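Long-range contacts in DNA repair protein RAD7 (Saccharomyces cerevisiae, PDB 5ZB2), which serves in the global genome repair complex of nucleotide excision repair, which removes damage from nontranscribed DNA, and interacts with Elc1: residues I279-S285 with Q306-A311; F288-N294 with E314-A320. All blocks are in the same frame, centred on the assembly; numbering follows the deposited sequence.

Contact 1 of 2, residues I279-S285 with Q306-A311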
ATOM      1  N   ILE A 279      -8.616  36.520  34.239  1.00 43.47           N
ATOM      2  CA  ILE A 279      -9.436  35.900  35.270  1.00 40.98           C
ATOM      3  C   ILE A 279      -8.847  36.206  36.641  1.00 42.15           C
ATOM      4  O   ILE A 279      -7.645  36.020  36.875  1.00 41.02           O
ATOM      5  CB  ILE A 279      -9.540  34.388  35.022  1.00 41.80           C
ATOM      6  CG1 ILE A 279     -10.251  34.142  33.684  1.00 43.65           C
ATOM      7  CG2 ILE A 279     -10.262  33.701  36.180  1.00 41.78           C
ATOM      8  CD1 ILE A 279     -10.472  32.679  33.338  1.00 44.54           C
ATOM      9  N   THR A 280      -9.695  36.662  37.560  1.00 37.98           N
ATOM     10  CA  THR A 280      -9.254  37.116  38.871  1.00 38.57           C
ATOM     11  C   THR A 280      -9.406  36.019  39.919  1.00 37.57           C
ATOM     12  O   THR A 280     -10.144  35.046  39.746  1.00 36.39           O
ATOM     13  CB  THR A 280     -10.044  38.350  39.319  1.00 38.55           C
ATOM     14  OG1 THR A 280     -11.402  37.974  39.584  1.00 35.67           O
ATOM     15  CG2 THR A 280     -10.012  39.431  38.247  1.00 40.35           C
ATOM     16  N   THR A 281      -8.690  36.204  41.029  1.00 37.52           N
ATOM     17  CA  THR A 281      -8.840  35.319  42.178  1.00 39.06           C
ATOM     18  C   THR A 281     -10.273  35.332  42.694  1.00 38.97           C
ATOM     19  O   THR A 281     -10.800  34.298  43.123  1.00 36.22           O
ATOM     20  CB  THR A 281      -7.878  35.752  43.284  1.00 38.82           C
ATOM     21  OG1 THR A 281      -6.551  35.834  42.750  1.00 44.35           O
ATOM     22  CG2 THR A 281      -7.907  34.773  44.450  1.00 40.31           C
ATOM     23  N   ASP A 282     -10.917  36.499  42.660  1.00 37.97           N
ATOM     24  CA  ASP A 282     -12.254  36.641  43.225  1.00 38.97           C
ATOM     25  C   ASP A 282     -13.267  35.778  42.485  1.00 37.11           C
ATOM     26  O   ASP A 282     -14.059  35.060  43.108  1.00 34.45           O
ATOM     27  CB  ASP A 282     -12.665  38.113  43.188  1.00 39.50           C
ATOM     28  CG  ASP A 282     -11.734  38.997  43.997  1.00 47.18           C
ATOM     29  OD1 ASP A 282     -11.304  38.563  45.086  1.00 44.72           O
ATOM     30  OD2 ASP A 282     -11.428  40.120  43.542  1.00 53.29           O
ATOM     31  N   SER A 283     -13.266  35.837  41.151  1.00 36.04           N
ATOM     32  CA  SER A 283     -14.279  35.109  40.392  1.00 36.42           C
ATOM     33  C   SER A 283     -14.173  33.605  40.627  1.00 35.13           C
ATOM     34  O   SER A 283     -15.192  32.928  40.805  1.00 31.00           O
ATOM     35  CB  SER A 283     -14.162  35.432  38.902  1.00 35.06           C
ATOM     36  OG  SER A 283     -12.990  34.873  38.335  1.00 37.39           O
ATOM     37  N   LEU A 284     -12.950  33.066  40.650  1.00 36.59           N
ATOM     38  CA  LEU A 284     -12.789  31.626  40.824  1.00 37.18           C
ATOM     39  C   LEU A 284     -13.118  31.199  42.248  1.00 36.65           C
ATOM     40  O   LEU A 284     -13.697  30.125  42.459  1.00 35.80           O
ATOM     41  CB  LEU A 284     -11.370  31.196  40.450  1.00 38.77           C
ATOM     42  CG  LEU A 284     -11.024  31.227  38.953  1.00 42.07           C
ATOM     43  CD1 LEU A 284      -9.635  30.670  38.727  1.00 42.19           C
ATOM     44  CD2 LEU A 284     -12.030  30.457  38.099  1.00 38.78           C
ATOM     45  N   SER A 285     -12.766  32.020  43.240  1.00 33.69           N
ATOM     46  CA  SER A 285     -13.192  31.734  44.605  1.00 37.69           C
ATOM     47  C   SER A 285     -14.711  31.700  44.686  1.00 36.35           C
ATOM     48  O   SER A 285     -15.298  30.778  45.263  1.00 36.65           O
ATOM     49  CB  SER A 285     -12.630  32.777  45.571  1.00 40.26           C
ATOM     50  OG  SER A 285     -11.221  32.689  45.658  1.00 52.37           O
ATOM     51  N   GLN A 306      -3.051  36.226  37.692  1.00 43.62           N
ATOM     52  CA  GLN A 306      -3.706  36.947  38.777  1.00 43.21           C
ATOM     53  C   GLN A 306      -4.056  36.067  39.970  1.00 42.34           C
ATOM     54  O   GLN A 306      -4.321  36.602  41.052  1.00 46.01           O
ATOM     55  CB  GLN A 306      -4.989  37.610  38.277  1.00 42.91           C
ATOM     56  CG  GLN A 306      -4.782  38.819  37.393  1.00 43.99           C
ATOM     57  CD  GLN A 306      -6.030  39.682  37.316  1.00 46.09           C
ATOM     58  OE1 GLN A 306      -6.525  40.163  38.335  1.00 49.74           O
ATOM     59  NE2 GLN A 306      -6.553  39.867  36.110  1.00 44.67           N
ATOM     60  N   LEU A 307      -4.070  34.747  39.808  1.00 41.83           N
ATOM     61  CA  LEU A 307      -4.697  33.883  40.800  1.00 41.96           C
ATOM     62  C   LEU A 307      -3.868  33.810  42.075  1.00 45.28           C
ATOM     63  O   LEU A 307      -2.651  33.589  42.034  1.00 41.54           O
ATOM     64  CB  LEU A 307      -4.907  32.486  40.226  1.00 41.26           C
ATOM     65  CG  LEU A 307      -5.776  32.417  38.972  1.00 42.92           C
ATOM     66  CD1 LEU A 307      -6.008  30.960  38.600  1.00 48.19           C
ATOM     67  CD2 LEU A 307      -7.104  33.149  39.143  1.00 42.88           C
ATOM     68  N   GLY A 308      -4.546  33.983  43.210  1.00 41.97           N
ATOM     69  CA  GLY A 308      -3.918  33.968  44.515  1.00 43.86           C
ATOM     70  C   GLY A 308      -4.468  32.894  45.435  1.00 43.10           C
ATOM     71  O   GLY A 308      -5.122  31.947  44.984  1.00 41.22           O
ATOM     72  N   ASP A 309      -4.220  33.051  46.737  1.00 42.91           N
ATOM     73  CA  ASP A 309      -4.441  31.963  47.686  1.00 43.17           C
ATOM     74  C   ASP A 309      -5.892  31.491  47.687  1.00 44.98           C
ATOM     75  O   ASP A 309      -6.163  30.287  47.638  1.00 44.68           O
ATOM     76  CB  ASP A 309      -4.025  32.404  49.091  1.00 44.43           C
ATOM     77  CG  ASP A 309      -2.537  32.687  49.203  1.00 45.39           C
ATOM     78  OD1 ASP A 309      -1.763  32.176  48.371  1.00 45.54           O
ATOM     79  OD2 ASP A 309      -2.137  33.422  50.128  1.00 45.99           O
ATOM     80  N   MET A 310      -6.845  32.424  47.757  1.00 42.63           N
ATOM     81  CA  MET A 310      -8.224  32.028  48.025  1.00 49.06           C
ATOM     82  C   MET A 310      -8.796  31.158  46.915  1.00 45.24           C
ATOM     83  O   MET A 310      -9.602  30.259  47.187  1.00 45.14           O
ATOM     84  CB  MET A 310      -9.100  33.264  48.237  1.00 49.50           C
ATOM     85  CG  MET A 310      -9.010  33.849  49.640  1.00 81.16           C
ATOM     86  SD  MET A 310      -9.390  32.651  50.942  1.00 64.20           S
ATOM     87  CE  MET A 310     -11.087  32.238  50.545  1.00 64.21           C
ATOM     88  N   ALA A 311      -8.407  31.403  45.664  1.00 43.38           N
ATOM     89  CA  ALA A 311      -8.848  30.537  44.578  1.00 43.02           C
ATOM     90  C   ALA A 311      -8.442  29.089  44.836  1.00 42.22           C
ATOM     91  O   ALA A 311      -9.251  28.165  44.675  1.00 41.80           O
ATOM     92  CB  ALA A 311      -8.276  31.030  43.251  1.00 41.55           C
TER
HETATM   93  O   HOH W   1      -5.194  35.436  35.747  1.00 41.92           O
HETATM   94  O   HOH W   2      -7.178  38.461  41.142  1.00 40.14           O
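Thr281 and Leu307 bring the two backbones to 4.6 Å between their CA atoms, and Ser285 and Ala311, one helical turn on, stay equally close, so the entry into helix 281-290 runs beside the entry into helix 309-320. Thr281 OG1, beside its own backbone N (chi1 -53°), takes a weak, bent bond from Gly308 N at 2.8 Å, while its CG2 leans on Ala311 CB at 3.9 Å. Thr280 is the N-cap of its helix: its OG1 accepts from Ser283 N and bonds Asp251. Gln306 lies alongside Thr280, OE1 3.6 Å from the methyl CG2, and its NE2 bonds the carbonyl of Asp277. One water joins Ile279 O to Gln306 N; a second accepts from Thr281 N and holds Gln306 only weakly. Ser285 OG turns back to its own helix, donating to Thr281 O from above the carbonyl plane, opposite the face used by Ser285 N. Behind these polar groups Leu284 CD1 meets Leu307 CD2 at 3.6 Å, the side chains crossing nearly at right angles. Both helices line the leucine-rich repeat solenoid: Ile279 and Leu284 pack on Ile254 of helix 251-261, Leu307 reaches Phe301 and Leu332, and Asp309 bonds Thr336, just before helix 337-341.

Contact 2 of 2, residues F288-N294 with E314-A320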
ATOM      1  N   PHE A 288     -15.864  28.383  42.998  1.00 38.61           N
ATOM      2  CA  PHE A 288     -15.526  27.134  43.671  1.00 39.43           C
ATOM      3  C   PHE A 288     -16.329  26.942  44.954  1.00 43.44           C
ATOM      4  O   PHE A 288     -16.657  25.803  45.308  1.00 45.37           O
ATOM      5  CB  PHE A 288     -14.025  27.088  43.975  1.00 40.63           C
ATOM      6  CG  PHE A 288     -13.155  26.863  42.761  1.00 40.55           C
ATOM      7  CD1 PHE A 288     -13.565  26.032  41.728  1.00 39.81           C
ATOM      8  CD2 PHE A 288     -11.927  27.486  42.657  1.00 39.95           C
ATOM      9  CE1 PHE A 288     -12.763  25.830  40.620  1.00 40.44           C
ATOM     10  CE2 PHE A 288     -11.118  27.285  41.551  1.00 42.40           C
ATOM     11  CZ  PHE A 288     -11.536  26.460  40.533  1.00 42.61           C
ATOM     12  N   SER A 289     -16.655  28.022  45.667  1.00 42.96           N
ATOM     13  CA  SER A 289     -17.427  27.863  46.892  1.00 46.19           C
ATOM     14  C   SER A 289     -18.850  27.401  46.611  1.00 47.15           C
ATOM     15  O   SER A 289     -19.491  26.837  47.502  1.00 47.43           O
ATOM     16  CB  SER A 289     -17.449  29.170  47.684  1.00 46.16           C
ATOM     17  OG  SER A 289     -18.272  30.134  47.054  1.00 43.86           O
ATOM     18  N   LYS A 290     -19.347  27.608  45.392  1.00 45.32           N
ATOM     19  CA  LYS A 290     -20.716  27.221  45.068  1.00 47.09           C
ATOM     20  C   LYS A 290     -20.832  25.732  44.762  1.00 47.99           C
ATOM     21  O   LYS A 290     -21.846  25.108  45.093  1.00 48.80           O
ATOM     22  CB  LYS A 290     -21.216  28.039  43.878  1.00 47.39           C
ATOM     23  CG  LYS A 290     -22.599  27.639  43.394  1.00 55.91           C
ATOM     24  CD  LYS A 290     -22.993  28.416  42.159  1.00 55.48           C
ATOM     25  CE  LYS A 290     -24.444  28.171  41.786  1.00 64.25           C
ATOM     26  NZ  LYS A 290     -24.707  26.746  41.438  1.00 66.91           N
ATOM     27  N   VAL A 291     -19.819  25.145  44.132  1.00 46.57           N
ATOM     28  CA  VAL A 291     -19.922  23.794  43.601  1.00 47.50           C
ATOM     29  C   VAL A 291     -19.052  22.849  44.419  1.00 48.84           C
ATOM     30  O   VAL A 291     -18.160  23.259  45.166  1.00 49.11           O
ATOM     31  CB  VAL A 291     -19.534  23.738  42.109  1.00 45.84           C
ATOM     32  CG1 VAL A 291     -20.409  24.685  41.303  1.00 44.34           C
ATOM     33  CG2 VAL A 291     -18.055  24.071  41.916  1.00 44.32           C
ATOM     34  N   GLU A 292     -19.329  21.557  44.265  1.00 50.86           N
ATOM     35  CA  GLU A 292     -18.553  20.494  44.889  1.00 55.69           C
ATOM     36  C   GLU A 292     -17.794  19.750  43.799  1.00 53.69           C
ATOM     37  O   GLU A 292     -18.406  19.193  42.881  1.00 50.58           O
ATOM     38  CB  GLU A 292     -19.455  19.538  45.668  1.00 63.56           C
ATOM     39  CG  GLU A 292     -20.184  20.189  46.828  1.00 72.57           C
ATOM     40  CD  GLU A 292     -21.037  19.205  47.608  1.00 91.46           C
ATOM     41  OE1 GLU A 292     -21.139  18.036  47.182  1.00 89.23           O
ATOM     42  OE2 GLU A 292     -21.603  19.603  48.649  1.00109.97           O
ATOM     43  N   LEU A 293     -16.467  19.746  43.902  1.00 54.66           N
ATOM     44  CA  LEU A 293     -15.619  19.138  42.885  1.00 53.40           C
ATOM     45  C   LEU A 293     -15.015  17.831  43.385  1.00 55.19           C
ATOM     46  O   LEU A 293     -13.790  17.663  43.378  1.00 54.43           O
ATOM     47  CB  LEU A 293     -14.518  20.118  42.481  1.00 51.14           C
ATOM     48  CG  LEU A 293     -15.042  21.430  41.897  1.00 49.50           C
ATOM     49  CD1 LEU A 293     -13.966  22.500  41.899  1.00 50.00           C
ATOM     50  CD2 LEU A 293     -15.559  21.193  40.490  1.00 49.48           C
ATOM     51  N   ASN A 294     -15.873  16.898  43.807  1.00 57.70           N
ATOM     52  CA  ASN A 294     -15.426  15.649  44.414  1.00 67.61           C
ATOM     53  C   ASN A 294     -14.822  14.676  43.411  1.00 58.70           C
ATOM     54  O   ASN A 294     -14.310  13.632  43.828  1.00 57.11           O
ATOM     55  CB  ASN A 294     -16.596  14.966  45.128  1.00 87.12           C
ATOM     56  CG  ASN A 294     -17.099  15.758  46.317  1.00 96.81           C
ATOM     57  OD1 ASN A 294     -16.325  16.421  47.009  1.00 90.56           O
ATOM     58  ND2 ASN A 294     -18.401  15.690  46.565  1.00110.74           N
ATOM     59  N   GLU A 314     -10.281  27.653  48.169  1.00 44.41           N
ATOM     60  CA  GLU A 314     -11.668  27.295  47.890  1.00 45.02           C
ATOM     61  C   GLU A 314     -11.747  26.033  47.038  1.00 44.76           C
ATOM     62  O   GLU A 314     -12.647  25.206  47.225  1.00 46.01           O
ATOM     63  CB  GLU A 314     -12.384  28.455  47.198  1.00 43.89           C
ATOM     64  CG  GLU A 314     -12.606  29.686  48.076  1.00 46.85           C
ATOM     65  CD  GLU A 314     -13.574  29.438  49.227  1.00 52.77           C
ATOM     66  OE1 GLU A 314     -14.245  28.384  49.239  1.00 52.11           O
ATOM     67  OE2 GLU A 314     -13.663  30.303  50.124  1.00 67.35           O
ATOM     68  N   LEU A 315     -10.813  25.867  46.097  1.00 41.86           N
ATOM     69  CA  LEU A 315     -10.782  24.652  45.287  1.00 42.30           C
ATOM     70  C   LEU A 315     -10.583  23.418  46.161  1.00 43.94           C
ATOM     71  O   LEU A 315     -11.342  22.447  46.071  1.00 44.49           O
ATOM     72  CB  LEU A 315      -9.673  24.750  44.235  1.00 41.66           C
ATOM     73  CG  LEU A 315      -9.385  23.482  43.419  1.00 41.68           C
ATOM     74  CD1 LEU A 315     -10.577  23.098  42.558  1.00 42.25           C
ATOM     75  CD2 LEU A 315      -8.142  23.664  42.557  1.00 43.72           C
ATOM     76  N   LEU A 316      -9.561  23.442  47.019  1.00 43.49           N
ATOM     77  CA  LEU A 316      -9.240  22.273  47.834  1.00 46.47           C
ATOM     78  C   LEU A 316     -10.340  21.974  48.847  1.00 49.22           C
ATOM     79  O   LEU A 316     -10.711  20.811  49.042  1.00 51.23           O
ATOM     80  CB  LEU A 316      -7.907  22.489  48.547  1.00 48.97           C
ATOM     81  CG  LEU A 316      -6.697  22.725  47.642  1.00 46.09           C
ATOM     82  CD1 LEU A 316      -5.529  23.229  48.461  1.00 47.43           C
ATOM     83  CD2 LEU A 316      -6.318  21.456  46.894  1.00 47.97           C
ATOM     84  N   LEU A 317     -10.875  23.004  49.500  1.00 46.58           N
ATOM     85  CA  LEU A 317     -11.853  22.803  50.562  1.00 48.90           C
ATOM     86  C   LEU A 317     -13.243  22.438  50.052  1.00 49.36           C
ATOM     87  O   LEU A 317     -14.104  22.090  50.865  1.00 52.32           O
ATOM     88  CB  LEU A 317     -11.946  24.060  51.431  1.00 49.58           C
ATOM     89  CG  LEU A 317     -10.952  24.143  52.594  1.00 55.33           C
ATOM     90  CD1 LEU A 317      -9.525  23.921  52.122  1.00 56.67           C
ATOM     91  CD2 LEU A 317     -11.070  25.485  53.304  1.00 55.87           C
ATOM     92  N   ASN A 318     -13.490  22.503  48.745  1.00 48.23           N
ATOM     93  CA  ASN A 318     -14.803  22.195  48.186  1.00 48.82           C
ATOM     94  C   ASN A 318     -14.793  20.883  47.404  1.00 51.93           C
ATOM     95  O   ASN A 318     -15.474  20.743  46.386  1.00 57.87           O
ATOM     96  CB  ASN A 318     -15.299  23.345  47.312  1.00 48.93           C
ATOM     97  CG  ASN A 318     -15.849  24.505  48.134  1.00 49.51           C
ATOM     98  OD1 ASN A 318     -17.039  24.550  48.445  1.00 52.42           O
ATOM     99  ND2 ASN A 318     -14.981  25.444  48.494  1.00 47.51           N
ATOM    100  N   GLY A 319     -14.013  19.902  47.875  1.00 50.76           N
ATOM    101  CA  GLY A 319     -14.054  18.541  47.378  1.00 52.37           C
ATOM    102  C   GLY A 319     -12.798  18.101  46.647  1.00 54.01           C
ATOM    103  O   GLY A 319     -12.424  16.924  46.732  1.00 55.62           O
ATOM    104  N   ALA A 320     -12.137  19.016  45.937  1.00 51.44           N
ATOM    105  CA  ALA A 320     -11.030  18.627  45.072  1.00 50.10           C
ATOM    106  C   ALA A 320      -9.843  18.075  45.852  1.00 50.67           C
ATOM    107  O   ALA A 320      -9.044  17.322  45.285  1.00 49.17           O
ATOM    108  CB  ALA A 320     -10.586  19.819  44.226  1.00 47.64           C
TER
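Leu315 turns CG anti to its backbone N (chi1 172°), which carries CD1 over one face of the Phe288 ring, 4.1 Å from its centroid and close to the normal: a CH-pi contact. The same CD1 meets Leu293 CD1 at 3.5 Å, the two leucines crossing at about a right angle. Asn318 CG sits beside its own backbone N (chi1 -78°), so the amide folds back along its helix; ND2 donates to Glu314 O at 2.7 Å, on a lone pair in the carbonyl plane, and weakly to Glu314 OE1. Held this way, the amide presses CG against Phe288 O at 3.2 Å. An alanine in place of Asn318 would probably leave Glu314 O without this side-chain donor and open a gap beside Phe288 O. The backbone of Asn318 closes the contact: its O accepts from Leu293 N at 2.9 Å, almost straight at 168°. Gly319, with positive phi, has Asn294 OD1 3.1 Å from its CA, where a side chain would clash. The contact joins the C-terminal ends of helices 281-290 and 309-320 as residues 288-294 lead on toward strand 298-300; Glu292 pairs by backbone with Glu264 and Cys266, before strand 270-272, while Leu293 touches Cys266 and Leu315 touches Leu296.

How the contacts relate
Both contacts join helix 281-290 to helix 309-320, contact 1 at their N-terminal ends and contact 2 at their C-terminal ends, with centres about 13 Å apart. They meet midway, where Ala311 O lies 3.4 Å from Phe288 CD2 and Ser285 CB packs on Glu314 CG. Each is partly buried, with apolar side chains on the inner side and polar groups toward the surface. Their chemistry differs: at the helix starts there are one hydroxyl N-cap, a weak bond to a threonine and bridging waters, whereas the helix ends rely on a straight backbone bond, an intrahelical amide grip and an aromatic face. Together they pair the two helices along much of their length on the helical side of the solenoid.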